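PDB 2QS8: Xaa-Pro Dipeptidase from Alteromonas macleodii, which probably acts as a metal-dependent peptidase of the amidohydrolase superfamily, named a Xaa-Pro dipeptidase and akin to carboxypeptidases, with a methionine bound in its active site. Local coordinates for residues 65-70 / 325-330; 108-113 / 133-138; 233-238 / 253-258; 274-279 / 321-326; 381-386 / 402-407. All coordinates share one frame; numbering follows the deposited sequence.

Interaction 1. Residues 65-70 / 325-330; sequences LMDMHV and FGTDAG. With MG (magnesium ion), chain C; MET (methionine), chain D.
His69 and Asp328 meet at the magnesium site of the barrel, where the chain leaving strand 60-67 lies beside the loop that follows helix 299-319. Both side chains put CG anti to the backbone N (chi1 -163° and -161°), and the two lie side by side, pointing the same way, ring and carboxylate planes 66° apart. NE2 of His69 binds the magnesium ion at 2.4 Å, OD1 of Asp328 binds it at 2.6 Å, and His71 is the third protein ligand. The other oxygen, Asp328 OD2, accepts from N of the bound methionine at 3.0 Å; a two-branched carboxylate therefore suits a place that must serve metal and ligand together. With the metal on NE2 and Glu254 OE1 on ND1, the His69 ring is held from both nitrogens. The backbones are joined by Asp328 N to His69 O at 2.7 Å and Met68 N to Phe325 O at 2.8 Å. Asp67 ties the two segments: OD2 offers its syn lone pair to Thr327 OG1 at 2.8 Å, while OD1 takes Thr327 N at 3.1 Å and His69 N from opposite faces of the carboxylate plane, the latter bond making an Asx turn. The edge of the Phe325 ring faces Asp67 CA. A histidine after the first barrel strand and an aspartate at the eighth strand position, gathered round one metal, are a hallmark of the amidohydrolase superfamily.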
# COMPACT_ATOMS: atom_id res chain seq x y z
N LEU A 65 20.13 -19.25 -35.05
CA LEU A 65 20.78 -18.66 -33.88
C LEU A 65 19.81 -17.88 -32.98
O LEU A 65 18.79 -17.38 -33.44
CB LEU A 65 21.93 -17.75 -34.35
CG LEU A 65 22.98 -18.47 -35.21
CD1 LEU A 65 23.98 -17.46 -35.75
CD2 LEU A 65 23.68 -19.54 -34.39
N MSE A 66 20.15 -17.78 -31.70
CA MSE A 66 19.33 -17.08 -30.73
C MSE A 66 20.07 -16.01 -29.92
O MSE A 66 21.22 -16.22 -29.52
CB MSE A 66 18.71 -18.09 -29.76
CG MSE A 66 17.76 -19.04 -30.42
SE MSE A 66 16.83 -20.16 -29.10
CE MSE A 66 16.56 -21.79 -30.16
N ASP A 67 19.43 -14.87 -29.70
CA ASP A 67 20.02 -13.78 -28.93
C ASP A 67 19.09 -13.54 -27.74
O ASP A 67 17.96 -13.11 -27.90
CB ASP A 67 20.12 -12.51 -29.80
CG ASP A 67 21.01 -11.44 -29.18
OD1 ASP A 67 21.07 -11.36 -27.94
OD2 ASP A 67 21.64 -10.68 -29.94
N MSE A 68 19.57 -13.85 -26.54
CA MSE A 68 18.78 -13.71 -25.32
C MSE A 68 18.61 -12.27 -24.80
O MSE A 68 17.99 -12.08 -23.75
CB MSE A 68 19.40 -14.53 -24.20
CG MSE A 68 19.57 -16.01 -24.48
SE MSE A 68 17.79 -16.75 -24.75
CE MSE A 68 16.98 -16.68 -22.98
N HIS A 69 19.16 -11.28 -25.49
CA HIS A 69 19.08 -9.91 -24.99
C HIS A 69 19.13 -8.85 -26.07
O HIS A 69 20.20 -8.36 -26.44
CB HIS A 69 20.21 -9.69 -23.98
CG HIS A 69 20.02 -8.50 -23.09
ND1 HIS A 69 20.03 -8.60 -21.71
CD2 HIS A 69 19.88 -7.18 -23.37
CE1 HIS A 69 19.91 -7.39 -21.19
NE2 HIS A 69 19.81 -6.52 -22.17
N VAL A 70 17.96 -8.48 -26.59
CA VAL A 70 17.89 -7.47 -27.64
C VAL A 70 16.82 -6.43 -27.31
O VAL A 70 15.91 -6.70 -26.53
CB VAL A 70 17.57 -8.09 -29.03
CG1 VAL A 70 18.67 -9.09 -29.42
CG2 VAL A 70 16.21 -8.76 -29.01
N PHE A 325 23.91 -17.20 -25.12
CA PHE A 325 24.20 -16.07 -26.00
C PHE A 325 23.28 -14.84 -25.83
O PHE A 325 22.05 -14.95 -25.91
CB PHE A 325 24.15 -16.54 -27.45
CG PHE A 325 24.71 -15.56 -28.43
CD1 PHE A 325 26.05 -15.61 -28.78
CD2 PHE A 325 23.89 -14.61 -29.03
CE1 PHE A 325 26.57 -14.73 -29.71
CE2 PHE A 325 24.40 -13.73 -29.96
CZ PHE A 325 25.75 -13.79 -30.31
N GLY A 326 23.89 -13.67 -25.61
CA GLY A 326 23.15 -12.43 -25.44
C GLY A 326 24.05 -11.23 -25.71
O GLY A 326 25.13 -11.13 -25.14
N THR A 327 23.58 -10.29 -26.52
CA THR A 327 24.40 -9.14 -26.91
C THR A 327 24.03 -7.73 -26.39
O THR A 327 24.89 -6.86 -26.29
CB THR A 327 24.43 -9.04 -28.44
OG1 THR A 327 23.15 -8.61 -28.91
CG2 THR A 327 24.71 -10.43 -29.06
N ASP A 328 22.75 -7.53 -26.09
CA ASP A 328 22.25 -6.24 -25.65
C ASP A 328 22.25 -5.31 -26.87
O ASP A 328 22.55 -4.11 -26.77
CB ASP A 328 23.09 -5.64 -24.51
CG ASP A 328 22.34 -4.55 -23.74
OD1 ASP A 328 21.16 -4.27 -24.05
OD2 ASP A 328 22.92 -3.96 -22.80
N ALA A 329 21.94 -5.89 -28.02
CA ALA A 329 21.82 -5.15 -29.27
C ALA A 329 20.67 -4.15 -29.05
O ALA A 329 19.58 -4.53 -28.64
CB ALA A 329 21.49 -6.09 -30.41
N GLY A 330 20.91 -2.90 -29.34
CA GLY A 330 19.95 -1.83 -29.10
C GLY A 330 20.78 -0.73 -28.46
O GLY A 330 20.39 0.43 -28.41
MG MG C . 19.53 -4.13 -22.01
N MET D . 22.37 -1.66 -21.00
CA MET D . 23.41 -1.91 -19.96
C MET D . 23.47 -0.79 -18.93
O MET D . 23.94 -1.05 -17.81
CB MET D . 24.78 -2.05 -20.62
CG MET D . 25.88 -2.37 -19.65
SD MET D . 27.38 -2.74 -20.49
CE MET D . 26.94 -4.29 -21.23
OXT MET D . 23.04 0.34 -19.27

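Interaction 2. Residues 108-113 / 133-138; sequences TTVRQV and AGPRIF
Thr109 and Arg136 pair in the parallel sheet of a beta-alpha-beta unit, in which helix 119-128 links strand 107-112 to strand 136-139. Backbone bonds alternate between the strands: Arg136 N reaches Thr108 O at 2.6 Å, Val110 N reaches Arg136 O at 2.9 Å, and Phe138 N and Gln112 N continue the pattern. On one face, Thr109 uses both its branches. CG2, anti to the backbone N (chi1 of OG1 -62°), lies in the plane of the Phe138 ring at its edge, 3.7 Å from CE1, while OG1 rests against CD of Arg136 at 3.5 Å. An alanine in place of Thr109 would probably open a gap at the Phe138 ring edge and take away the hydroxyl that rests against Arg136 CD. The extended Arg136 chain carries its guanidinium to salt bridges with Asp382 and Asp406. Arg111, on this same face, hydrogen-bonds Met68 O through NE and salt-bridges Glu254 through NH2. On the other face a single methyl of Val110, CG2, touches both CG of Pro135 at 3.9 Å and CG1 of Ile137 at 4.0 Å. Ile137 in turn packs on helix 119-128, and Pro135 on helix 88-104. Such a crossover, with neighbouring parallel strands and a covering helix, is the repeating element of the TIM barrel.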
# COMPACT_ATOMS: atom_id res chain seq x y z
N THR A 108 17.06 -16.42 -35.79
CA THR A 108 15.67 -16.78 -36.00
C THR A 108 14.81 -16.67 -34.74
O THR A 108 13.59 -16.64 -34.80
CB THR A 108 15.58 -18.21 -36.57
OG1 THR A 108 16.37 -19.10 -35.77
CG2 THR A 108 16.07 -18.23 -38.02
N THR A 109 15.46 -16.61 -33.58
CA THR A 109 14.73 -16.48 -32.34
C THR A 109 15.48 -15.50 -31.45
O THR A 109 16.71 -15.56 -31.37
CB THR A 109 14.59 -17.83 -31.58
OG1 THR A 109 13.85 -18.77 -32.36
CG2 THR A 109 13.84 -17.63 -30.26
N VAL A 110 14.76 -14.59 -30.80
CA VAL A 110 15.37 -13.63 -29.90
C VAL A 110 14.50 -13.42 -28.67
O VAL A 110 13.29 -13.67 -28.70
CB VAL A 110 15.60 -12.23 -30.56
CG1 VAL A 110 16.54 -12.36 -31.75
CG2 VAL A 110 14.27 -11.63 -31.01
N ARG A 111 15.12 -12.98 -27.59
CA ARG A 111 14.41 -12.67 -26.37
C ARG A 111 14.57 -11.15 -26.15
O ARG A 111 15.67 -10.69 -25.84
CB ARG A 111 15.02 -13.44 -25.18
CG ARG A 111 14.22 -13.33 -23.88
CD ARG A 111 14.88 -14.05 -22.69
NE ARG A 111 16.17 -13.47 -22.33
CZ ARG A 111 16.81 -13.70 -21.20
NH1 ARG A 111 16.29 -14.51 -20.29
NH2 ARG A 111 17.95 -13.08 -20.95
N GLN A 112 13.50 -10.38 -26.36
CA GLN A 112 13.57 -8.94 -26.13
C GLN A 112 13.32 -8.72 -24.64
O GLN A 112 12.25 -9.03 -24.12
CB GLN A 112 12.50 -8.18 -26.92
CG GLN A 112 12.52 -6.68 -26.62
CD GLN A 112 12.71 -5.84 -27.86
OE1 GLN A 112 13.35 -6.26 -28.83
NE2 GLN A 112 12.17 -4.63 -27.84
N VAL A 113 14.32 -8.18 -23.96
CA VAL A 113 14.18 -7.95 -22.54
C VAL A 113 14.09 -6.48 -22.17
O VAL A 113 14.89 -5.99 -21.37
CB VAL A 113 15.34 -8.61 -21.76
CG1 VAL A 113 15.17 -10.13 -21.78
CG2 VAL A 113 16.66 -8.23 -22.40
N ALA A 133 7.78 -10.28 -41.88
CA ALA A 133 8.84 -11.21 -41.57
C ALA A 133 9.69 -10.75 -40.38
O ALA A 133 9.89 -9.55 -40.17
CB ALA A 133 9.70 -11.43 -42.78
N GLY A 134 10.20 -11.72 -39.63
CA GLY A 134 11.02 -11.43 -38.48
C GLY A 134 11.34 -12.71 -37.71
O GLY A 134 10.92 -13.79 -38.10
N PRO A 135 12.09 -12.61 -36.62
CA PRO A 135 12.43 -13.79 -35.83
C PRO A 135 11.30 -14.16 -34.88
O PRO A 135 10.31 -13.44 -34.79
CB PRO A 135 13.68 -13.34 -35.09
CG PRO A 135 13.31 -11.91 -34.74
CD PRO A 135 12.69 -11.40 -36.03
N ARG A 136 11.44 -15.28 -34.19
CA ARG A 136 10.44 -15.69 -33.21
C ARG A 136 10.80 -14.80 -32.02
O ARG A 136 11.94 -14.82 -31.54
CB ARG A 136 10.61 -17.16 -32.82
CG ARG A 136 10.28 -18.15 -33.92
CD ARG A 136 10.66 -19.57 -33.52
NE ARG A 136 10.62 -20.47 -34.68
CZ ARG A 136 9.51 -20.94 -35.23
NH1 ARG A 136 8.32 -20.62 -34.74
NH2 ARG A 136 9.58 -21.72 -36.29
N ILE A 137 9.84 -14.01 -31.55
CA ILE A 137 10.11 -13.11 -30.44
C ILE A 137 9.46 -13.50 -29.12
O ILE A 137 8.28 -13.83 -29.07
CB ILE A 137 9.65 -11.67 -30.77
CG1 ILE A 137 10.38 -11.15 -32.02
CG2 ILE A 137 9.91 -10.75 -29.57
CD1 ILE A 137 9.97 -9.74 -32.43
N PHE A 138 10.25 -13.47 -28.06
CA PHE A 138 9.78 -13.75 -26.72
C PHE A 138 10.09 -12.46 -25.97
O PHE A 138 11.26 -12.10 -25.75
CB PHE A 138 10.49 -14.96 -26.15
CG PHE A 138 10.13 -16.24 -26.87
CD1 PHE A 138 10.90 -16.70 -27.92
CD2 PHE A 138 9.00 -16.96 -26.50
CE1 PHE A 138 10.56 -17.87 -28.60
CE2 PHE A 138 8.64 -18.14 -27.18
CZ PHE A 138 9.43 -18.58 -28.23

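Interaction 3. Residues 233-238 / 253-258; sequences AVHAHG and IEHGTF. With MET (methionine), chain D.
Ala233 begins the contact, its CB 3.8 Å from OE2 of Glu254, a carboxylate that salt-bridges Arg111 and hydrogen-bonds Ser252 and His69. Val234 O then accepts from Glu254 N at 2.7 Å along an almost straight N-H line (177°), and Val234 CB packs on CD1 of Ile253 at 4.0 Å in the apolar layer against helix 239-248. His235 turns to the barrel interior with CG anti to the backbone N. Its ND1 shares a water with NE2 of His255, 2.7 Å from ND1 and 2.6 Å from NE2, and the two rings stand obliquely, planes 73° apart. His235 NE2 is bonded to Gly199 O and His255 ND1 to Thr277 OG1, so both nitrogens of each ring are engaged. Ala236 is small enough to sit against Ile253, and its N makes a weak bond to Glu254 O. His237 bridges protein and ligand: NE2 donates to O of the bound methionine at 2.7 Å, while ND1 pairs with Thr257 OG1, also at 2.7 Å, a grip that sets the ring's rotation. Its plane is nearly parallel to that of His255 (19°), slid so far that the rings barely overlap, and CB of the methionine lies over a face of His255. Last, His237 O accepts from Phe258 N at 2.9 Å just before Gly238, the N-cap of helix 239-248. Histidines at the C-terminal ends of strands five and six are typical of amidohydrolase active sites.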
# COMPACT_ATOMS: atom_id res chain seq x y z
N ALA A 233 14.41 -12.66 -16.30
CA ALA A 233 15.75 -12.22 -16.72
C ALA A 233 16.10 -11.08 -15.76
O ALA A 233 15.23 -10.31 -15.37
CB ALA A 233 15.71 -11.72 -18.16
N VAL A 234 17.37 -10.96 -15.39
CA VAL A 234 17.77 -9.94 -14.43
C VAL A 234 19.01 -9.10 -14.76
O VAL A 234 20.12 -9.62 -14.85
CB VAL A 234 17.97 -10.57 -13.02
CG1 VAL A 234 18.36 -9.50 -11.99
CG2 VAL A 234 16.71 -11.29 -12.59
N HIS A 235 18.81 -7.80 -14.92
CA HIS A 235 19.92 -6.88 -15.17
C HIS A 235 20.67 -6.78 -13.83
O HIS A 235 20.05 -6.58 -12.79
CB HIS A 235 19.38 -5.49 -15.54
CG HIS A 235 20.38 -4.39 -15.45
ND1 HIS A 235 21.07 -3.92 -16.55
CD2 HIS A 235 20.81 -3.66 -14.40
CE1 HIS A 235 21.88 -2.94 -16.17
NE2 HIS A 235 21.74 -2.77 -14.87
N ALA A 236 21.99 -6.92 -13.86
CA ALA A 236 22.77 -6.82 -12.63
C ALA A 236 24.27 -6.65 -12.87
O ALA A 236 24.90 -7.48 -13.52
CB ALA A 236 22.53 -8.04 -11.76
N HIS A 237 24.82 -5.57 -12.33
CA HIS A 237 26.24 -5.29 -12.45
C HIS A 237 26.89 -5.53 -11.08
O HIS A 237 27.88 -6.24 -10.98
CB HIS A 237 26.48 -3.84 -12.89
CG HIS A 237 26.05 -3.55 -14.29
ND1 HIS A 237 26.61 -4.18 -15.39
CD2 HIS A 237 25.15 -2.67 -14.79
CE1 HIS A 237 26.07 -3.70 -16.49
NE2 HIS A 237 25.18 -2.78 -16.16
N GLY A 238 26.31 -4.92 -10.04
CA GLY A 238 26.84 -5.08 -8.69
C GLY A 238 26.59 -6.49 -8.19
O GLY A 238 25.56 -7.09 -8.49
N ILE A 253 21.01 -13.97 -15.42
CA ILE A 253 21.62 -12.73 -15.00
C ILE A 253 22.22 -12.11 -16.27
O ILE A 253 22.97 -12.77 -16.99
CB ILE A 253 22.76 -12.96 -13.99
CG1 ILE A 253 22.21 -13.55 -12.67
CG2 ILE A 253 23.51 -11.67 -13.75
CD1 ILE A 253 21.17 -12.68 -12.00
N GLU A 254 21.88 -10.86 -16.55
CA GLU A 254 22.41 -10.19 -17.72
C GLU A 254 23.60 -9.33 -17.31
O GLU A 254 23.57 -8.70 -16.26
CB GLU A 254 21.33 -9.30 -18.35
CG GLU A 254 19.93 -9.92 -18.40
CD GLU A 254 19.84 -11.16 -19.28
OE1 GLU A 254 20.20 -11.09 -20.47
OE2 GLU A 254 19.39 -12.22 -18.77
N HIS A 255 24.66 -9.32 -18.12
CA HIS A 255 25.86 -8.53 -17.84
C HIS A 255 26.76 -9.05 -16.70
O HIS A 255 27.94 -9.32 -16.91
CB HIS A 255 25.48 -7.07 -17.56
CG HIS A 255 24.38 -6.55 -18.43
ND1 HIS A 255 24.40 -6.63 -19.80
CD2 HIS A 255 23.20 -5.96 -18.11
CE1 HIS A 255 23.29 -6.10 -20.30
NE2 HIS A 255 22.55 -5.69 -19.29
N GLY A 256 26.19 -9.16 -15.50
CA GLY A 256 26.92 -9.64 -14.33
C GLY A 256 28.35 -9.13 -14.20
O GLY A 256 29.24 -9.86 -13.76
N THR A 257 28.55 -7.87 -14.57
CA THR A 257 29.86 -7.24 -14.57
C THR A 257 30.77 -7.48 -13.37
O THR A 257 31.93 -7.83 -13.55
CB THR A 257 29.69 -5.72 -14.78
OG1 THR A 257 28.93 -5.50 -15.98
CG2 THR A 257 31.05 -5.03 -14.91
N PHE A 258 30.27 -7.29 -12.15
CA PHE A 258 31.11 -7.47 -10.97
C PHE A 258 30.78 -8.75 -10.21
O PHE A 258 30.83 -8.82 -8.98
CB PHE A 258 31.00 -6.25 -10.07
CG PHE A 258 31.30 -4.96 -10.78
CD1 PHE A 258 32.58 -4.70 -11.27
CD2 PHE A 258 30.29 -4.03 -11.02
CE1 PHE A 258 32.84 -3.54 -11.99
CE2 PHE A 258 30.54 -2.88 -11.73
CZ PHE A 258 31.81 -2.62 -12.22
N MET D . 22.37 -1.66 -21.00
CA MET D . 23.41 -1.91 -19.96
C MET D . 23.47 -0.79 -18.93
O MET D . 23.94 -1.05 -17.81
CB MET D . 24.78 -2.05 -20.62
CG MET D . 25.88 -2.37 -19.65
SD MET D . 27.38 -2.74 -20.49
CE MET D . 26.94 -4.29 -21.23
OXT MET D . 23.04 0.34 -19.27
O HOH W 1 20.35 -4.22 -19.16

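Interaction 4. Residues 274-279 / 321-326; sequences YVPTIS and VKIAFG
Tyr274 and Ile323 lie side by side, pointing the same way, where the seventh barrel strand meets the chain in the place of the eighth. Tyr274 holds CG anti to the backbone N (chi1 177°), which sets CD1 4.1 Å from CG1 of Ile323 and carries OH on to a hydrogen bond with His255 O. The CB of the tyrosine rests on CG1 of Val321 at 3.8 Å, while Pro276 N sits above one face of its ring, near the rim. Two backbone bonds keep this side-by-side fit: Tyr274 N to Lys322 O at 2.8 Å, and Ala324 N to Tyr274 O at 3.1 Å, the donor standing 37° out of the carbonyl plane. Val275 has the tightest side-chain approach. With CG1 anti to the backbone N, this methyl presses to 3.2 Å from CA of Gly326; a CB at Gly326 would clash with it, which calls for glycine. Thr277 places OG1 between its backbone N and carbonyl carbon (chi1 71°). That rotation hands OG1 to ND1 of His255 and lays CG2 against Gly326 O at 3.4 Å, a division of labour between hydroxyl and methyl that suits threonine. Thr277 also occupies the N-cap position of helix 278-287, though OG1 makes no capping bond, and touches the bound methionine. A seventh strand beside the chain in the eighth position, with a pocket residue at its C-terminal end, is typical of a TIM-barrel active site.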
# COMPACT_ATOMS: atom_id res chain seq x y z
N TYR A 274 23.98 -17.30 -17.48
CA TYR A 274 24.72 -16.05 -17.57
C TYR A 274 24.71 -15.55 -19.02
O TYR A 274 25.18 -16.24 -19.92
CB TYR A 274 26.17 -16.24 -17.11
CG TYR A 274 27.04 -14.99 -17.24
CD1 TYR A 274 28.40 -15.09 -17.51
CD2 TYR A 274 26.50 -13.72 -17.08
CE1 TYR A 274 29.20 -13.95 -17.62
CE2 TYR A 274 27.29 -12.58 -17.18
CZ TYR A 274 28.64 -12.70 -17.45
OH TYR A 274 29.42 -11.58 -17.55
N VAL A 275 24.15 -14.36 -19.24
CA VAL A 275 24.08 -13.73 -20.56
C VAL A 275 25.03 -12.52 -20.46
O VAL A 275 24.64 -11.45 -20.01
CB VAL A 275 22.66 -13.25 -20.86
CG1 VAL A 275 22.57 -12.76 -22.28
CG2 VAL A 275 21.69 -14.36 -20.61
N PRO A 276 26.28 -12.69 -20.90
CA PRO A 276 27.31 -11.66 -20.85
C PRO A 276 27.14 -10.31 -21.56
O PRO A 276 27.44 -9.28 -20.97
CB PRO A 276 28.56 -12.40 -21.33
CG PRO A 276 28.00 -13.37 -22.31
CD PRO A 276 26.77 -13.88 -21.61
N THR A 277 26.67 -10.31 -22.80
CA THR A 277 26.55 -9.06 -23.56
C THR A 277 27.90 -8.36 -23.57
O THR A 277 28.01 -7.17 -23.24
CB THR A 277 25.48 -8.08 -22.99
OG1 THR A 277 25.93 -7.51 -21.74
CG2 THR A 277 24.15 -8.81 -22.80
N ILE A 278 28.94 -9.10 -23.94
CA ILE A 278 30.28 -8.53 -24.01
C ILE A 278 30.31 -7.36 -24.99
O ILE A 278 30.92 -6.33 -24.71
CB ILE A 278 31.32 -9.58 -24.46
CG1 ILE A 278 31.30 -10.78 -23.52
CG2 ILE A 278 32.72 -8.95 -24.47
CD1 ILE A 278 32.15 -11.94 -24.00
N SER A 279 29.64 -7.52 -26.13
CA SER A 279 29.59 -6.48 -27.16
C SER A 279 29.20 -5.12 -26.58
O SER A 279 29.92 -4.14 -26.76
CB SER A 279 28.58 -6.85 -28.25
OG SER A 279 29.00 -7.99 -28.97
N VAL A 321 30.11 -21.79 -15.06
CA VAL A 321 28.80 -21.15 -14.99
C VAL A 321 28.08 -21.34 -16.33
O VAL A 321 28.68 -21.17 -17.39
CB VAL A 321 28.93 -19.64 -14.70
CG1 VAL A 321 27.57 -18.96 -14.81
CG2 VAL A 321 29.53 -19.42 -13.33
N LYS A 322 26.80 -21.69 -16.28
CA LYS A 322 26.04 -21.87 -17.51
C LYS A 322 25.97 -20.55 -18.27
O LYS A 322 25.77 -19.49 -17.67
CB LYS A 322 24.63 -22.38 -17.20
CG LYS A 322 24.64 -23.72 -16.49
CD LYS A 322 23.31 -23.99 -15.81
CE LYS A 322 22.26 -24.39 -16.81
NZ LYS A 322 22.58 -25.75 -17.33
N ILE A 323 26.15 -20.61 -19.58
CA ILE A 323 26.15 -19.43 -20.41
C ILE A 323 25.27 -19.54 -21.65
O ILE A 323 25.29 -20.55 -22.36
CB ILE A 323 27.60 -19.10 -20.87
CG1 ILE A 323 28.42 -18.62 -19.66
CG2 ILE A 323 27.59 -18.07 -21.98
CD1 ILE A 323 29.89 -18.36 -19.95
N ALA A 324 24.48 -18.49 -21.89
CA ALA A 324 23.60 -18.43 -23.05
C ALA A 324 23.91 -17.12 -23.79
O ALA A 324 24.15 -16.08 -23.17
CB ALA A 324 22.14 -18.45 -22.61
N PHE A 325 23.91 -17.20 -25.12
CA PHE A 325 24.20 -16.07 -26.00
C PHE A 325 23.28 -14.84 -25.83
O PHE A 325 22.05 -14.95 -25.91
CB PHE A 325 24.15 -16.54 -27.45
CG PHE A 325 24.71 -15.56 -28.43
CD1 PHE A 325 26.05 -15.61 -28.78
CD2 PHE A 325 23.89 -14.61 -29.03
CE1 PHE A 325 26.57 -14.73 -29.71
CE2 PHE A 325 24.40 -13.73 -29.96
CZ PHE A 325 25.75 -13.79 -30.31
N GLY A 326 23.89 -13.67 -25.61
CA GLY A 326 23.15 -12.43 -25.44
C GLY A 326 24.05 -11.23 -25.71
O GLY A 326 25.13 -11.13 -25.14

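Interaction 5. Residues 381-386 / 402-407; sequences ADLIAV and VVIKDG
Ala385 and Val402 form the close-packed end of an antiparallel strand pair, their CB atoms 3.6 Å apart; alanine is small enough to let the branched valine approach. On the same face Leu383 and Ile404 meet less closely, CD1 to CG2 at 4.3 Å, but their backbones are bound in both directions, the Ile404 N to Leu383 O bond being 2.7 Å. The other face is buried yet looser between the two strands, with CG2 of Ile384 and CG2 of Val403 at 4.5 Å. Ile384 turns its longer branch (chi1 65°) toward Leu65 of the neighbouring strand 60-67, and CG2 is left to meet Val403. The solvent side is the partly exposed turn at the far end, where Asp406 and Gly407 have positive phi. Ala381 O accepts from Gly407 N at 2.9 Å, and OD1 of Asp382 receives Asp406 N at 2.8 Å nearly along its C-O axis. OD2 of Asp382 salt-bridges Arg136, which Asp406 also holds, so one carboxylate ties turn to barrel. An alanine in place of Asp382 would probably leave Asp406 N without its acceptor and the Arg136 guanidinium with one charge partner fewer. Antiparallel strands from the C-terminal part of the chain, joined to a sheet of N-terminal strands, are typical of the small beta domain beside many amidohydrolase barrels.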
# COMPACT_ATOMS: atom_id res chain seq x y z
N ALA A 381 11.85 -26.57 -38.18
CA ALA A 381 12.81 -26.26 -39.24
C ALA A 381 13.32 -24.82 -39.26
O ALA A 381 12.89 -24.01 -40.09
CB ALA A 381 12.21 -26.63 -40.60
N ASP A 382 14.23 -24.51 -38.35
CA ASP A 382 14.86 -23.21 -38.26
C ASP A 382 16.34 -23.46 -38.56
O ASP A 382 17.06 -24.00 -37.72
CB ASP A 382 14.70 -22.62 -36.85
CG ASP A 382 13.37 -21.90 -36.66
OD1 ASP A 382 12.43 -22.14 -37.44
OD2 ASP A 382 13.28 -21.09 -35.70
N LEU A 383 16.77 -23.10 -39.76
CA LEU A 383 18.16 -23.33 -40.16
C LEU A 383 18.80 -22.16 -40.89
O LEU A 383 18.14 -21.37 -41.57
CB LEU A 383 18.26 -24.56 -41.07
CG LEU A 383 17.56 -25.87 -40.68
CD1 LEU A 383 16.09 -25.78 -41.06
CD2 LEU A 383 18.23 -27.04 -41.41
N ILE A 384 20.12 -22.07 -40.76
CA ILE A 384 20.87 -21.03 -41.43
C ILE A 384 22.08 -21.68 -42.09
O ILE A 384 22.42 -22.83 -41.78
CB ILE A 384 21.38 -19.94 -40.45
CG1 ILE A 384 22.38 -20.56 -39.47
CG2 ILE A 384 20.20 -19.33 -39.70
CD1 ILE A 384 23.16 -19.53 -38.67
N ALA A 385 22.71 -20.96 -43.01
CA ALA A 385 23.88 -21.48 -43.70
C ALA A 385 24.85 -20.33 -43.94
O ALA A 385 24.44 -19.18 -43.99
CB ALA A 385 23.47 -22.10 -45.01
N VAL A 386 26.13 -20.65 -44.09
CA VAL A 386 27.15 -19.63 -44.32
C VAL A 386 28.30 -20.27 -45.07
O VAL A 386 28.54 -21.46 -44.92
CB VAL A 386 27.67 -19.07 -42.98
CG1 VAL A 386 28.27 -20.19 -42.14
CG2 VAL A 386 28.70 -17.99 -43.22
N VAL A 402 21.82 -17.64 -45.75
CA VAL A 402 20.63 -18.46 -45.88
C VAL A 402 19.92 -18.51 -44.55
O VAL A 402 20.52 -18.83 -43.52
CB VAL A 402 20.97 -19.91 -46.35
CG1 VAL A 402 19.71 -20.79 -46.32
CG2 VAL A 402 21.51 -19.89 -47.77
N VAL A 403 18.63 -18.19 -44.55
CA VAL A 403 17.86 -18.22 -43.33
C VAL A 403 16.52 -18.88 -43.59
O VAL A 403 15.75 -18.40 -44.42
CB VAL A 403 17.61 -16.79 -42.78
CG1 VAL A 403 16.79 -16.86 -41.50
CG2 VAL A 403 18.94 -16.08 -42.53
N ILE A 404 16.27 -19.98 -42.89
CA ILE A 404 15.02 -20.72 -43.01
C ILE A 404 14.35 -20.71 -41.65
O ILE A 404 14.97 -21.01 -40.64
CB ILE A 404 15.25 -22.19 -43.43
CG1 ILE A 404 15.95 -22.23 -44.80
CG2 ILE A 404 13.92 -22.92 -43.50
CD1 ILE A 404 16.34 -23.62 -45.28
N LYS A 405 13.07 -20.36 -41.63
CA LYS A 405 12.33 -20.31 -40.38
C LYS A 405 10.99 -20.98 -40.56
O LYS A 405 10.23 -20.64 -41.48
CB LYS A 405 12.13 -18.85 -39.96
CG LYS A 405 11.27 -18.67 -38.73
CD LYS A 405 10.69 -17.27 -38.72
CE LYS A 405 9.66 -17.08 -37.64
NZ LYS A 405 8.98 -15.77 -37.81
N ASP A 406 10.70 -21.93 -39.68
CA ASP A 406 9.46 -22.69 -39.72
C ASP A 406 9.29 -23.40 -41.06
O ASP A 406 8.20 -23.47 -41.62
CB ASP A 406 8.27 -21.75 -39.46
CG ASP A 406 7.15 -22.44 -38.71
OD1 ASP A 406 7.42 -23.05 -37.65
OD2 ASP A 406 5.99 -22.35 -39.17
N GLY A 407 10.40 -23.93 -41.58
CA GLY A 407 10.35 -24.64 -42.85
C GLY A 407 10.25 -23.77 -44.09
O GLY A 407 10.11 -24.30 -45.19

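How the interactions relate
Interactions 1, 3 and 4 surround the active site, while interactions 2 and 5 lead outward to the beta domain. Interactions 1 and 4 share Phe325 and Gly326, with centres 9 Å apart. Glu254 of interaction 3 joins two others: OE1 lies 2.8 Å from His69 ND1 of interaction 1, and OE2 lies 2.8 Å from Arg111 NH2 of interaction 2. Thr277 OG1 of interaction 4 reaches His255 ND1 of interaction 3 at 2.6 Å, steadying a ring beside the bound methionine. Interaction 5 connects through Arg136 NH2 to Asp406 OD1, 2.9 Å, but its centre is about 31 Å from that of interaction 3, remote from the ligand.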